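Glutathione S-transferase (Sphingomonas paucimobilis, PDB 1F2E) binds glutathione and probably transfers it to other compounds, as a member of the glutathione S-transferase superfamily with a thioredoxin-like domain. Local coordinates at residues P115-S118 with D119-A123. Numbering follows the deposited sequence.
Sequences PATS and DEAKA
S118 is the N-cap of the helix that begins at D119: S118 OG accepts a nearly straight hydrogen bond from A121 N (3.1 Å, N-H...O 165°). OG sits between the backbone N and the carbonyl carbon (chi1 76°), which points it at the N-H groups of the first turn. The S118 carbonyl opens the helical bonding, with S118 O taking K122 N at 2.9 Å.

K122 folds its chain back over the preceding loop. The chain bends at its last torsion (chi4 52°), and K122 NZ comes within 3.2 Å of T117 O, above the carbonyl plane and off the lone pairs. Its exact position is doubtful, since K122 NZ also lies only 3.0 Å from T117 CB. NZ also makes a weak hydrogen bond to A114 O. With an alanine here, T117 O and A114 O are likely to lose their lysine donor, and T117 CG2 its aliphatic cover.

Aliphatic packing adds to the polar bonds. T117 CG2 meets A121 CB at 3.3 Å, tighter than a usual carbon-carbon contact, and lies 3.6 Å from K122 CG. T117 OG1 is hydrogen-bonded to P111 O.

This is a surface turn of the C-terminal domain, outside the glutathione contacts. P111 lies on helix 89-113, and the turn links that helix to helix 119-141.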
loop_
_atom_site.group_PDB
_atom_site.type_symbol
_atom_site.label_atom_id
_atom_site.label_comp_id
_atom_site.label_asym_id
_atom_site.label_seq_id
_atom_site.Cartn_x
_atom_site.Cartn_y
_atom_site.Cartn_z
ATOM N N PRO A 115 5.678 21.770 0.002
ATOM C CA PRO A 115 6.207 23.133 -0.116
ATOM C C PRO A 115 7.628 23.314 0.422
ATOM O O PRO A 115 8.551 23.660 -0.320
ATOM C CB PRO A 115 5.191 23.953 0.669
ATOM C CG PRO A 115 4.831 23.011 1.792
ATOM C CD PRO A 115 4.646 21.694 1.056
ATOM N N ALA A 116 7.791 23.066 1.718
ATOM C CA ALA A 116 9.073 23.230 2.388
ATOM C C ALA A 116 10.216 22.349 1.885
ATOM O O ALA A 116 11.347 22.479 2.353
ATOM C CB ALA A 116 8.889 23.026 3.891
ATOM N N THR A 117 9.941 21.460 0.939
ATOM C CA THR A 117 10.995 20.583 0.436
ATOM C C THR A 117 12.168 21.367 -0.146
ATOM O O THR A 117 11.974 22.355 -0.854
ATOM C CB THR A 117 10.462 19.627 -0.643
ATOM O OG1 THR A 117 9.373 18.867 -0.108
ATOM C CG2 THR A 117 11.556 18.676 -1.090
ATOM N N SER A 118 13.383 20.917 0.160
ATOM C CA SER A 118 14.597 21.564 -0.331
ATOM C C SER A 118 14.852 21.163 -1.777
ATOM O O SER A 118 14.222 20.241 -2.286
ATOM C CB SER A 118 15.801 21.145 0.508
ATOM O OG SER A 118 16.204 19.827 0.175
ATOM N N ASP A 119 15.783 21.852 -2.432
ATOM C CA ASP A 119 16.115 21.559 -3.821
ATOM C C ASP A 119 16.717 20.173 -3.951
ATOM O O ASP A 119 16.408 19.438 -4.888
ATOM C CB ASP A 119 17.113 22.578 -4.367
ATOM C CG ASP A 119 16.576 23.987 -4.340
ATOM O OD1 ASP A 119 15.527 24.241 -4.974
ATOM O OD2 ASP A 119 17.208 24.838 -3.684
ATOM N N GLU A 120 17.590 19.827 -3.012
ATOM C CA GLU A 120 18.228 18.522 -3.028
ATOM C C GLU A 120 17.186 17.422 -2.872
ATOM O O GLU A 120 17.214 16.424 -3.591
ATOM C CB GLU A 120 19.251 18.410 -1.897
ATOM C CG GLU A 120 20.412 19.386 -1.986
ATOM C CD GLU A 120 21.471 19.111 -0.933
ATOM O OE1 GLU A 120 21.135 19.147 0.271
ATOM O OE2 GLU A 120 22.636 18.854 -1.308
ATOM N N ALA A 121 16.275 17.605 -1.920
ATOM C CA ALA A 121 15.233 16.617 -1.675
ATOM C C ALA A 121 14.364 16.477 -2.925
ATOM O O ALA A 121 13.965 15.372 -3.292
ATOM C CB ALA A 121 14.387 17.025 -0.473
ATOM N N LYS A 122 14.089 17.602 -3.580
ATOM C CA LYS A 122 13.285 17.594 -4.795
ATOM C C LYS A 122 14.026 16.861 -5.899
ATOM O O LYS A 122 13.435 16.073 -6.633
ATOM C CB LYS A 122 12.970 19.020 -5.245
ATOM C CG LYS A 122 11.810 19.648 -4.498
ATOM C CD LYS A 122 11.494 21.035 -5.025
ATOM C CE LYS A 122 10.114 21.490 -4.559
ATOM N NZ LYS A 122 9.951 21.361 -3.081
ATOM N N ALA A 123 15.328 17.108 -5.999
ATOM C CA ALA A 123 16.147 16.458 -7.016
ATOM C C ALA A 123 16.147 14.952 -6.798
ATOM O O ALA A 123 16.095 14.179 -7.758
ATOM C CB ALA A 123 17.572 16.993 -6.965
#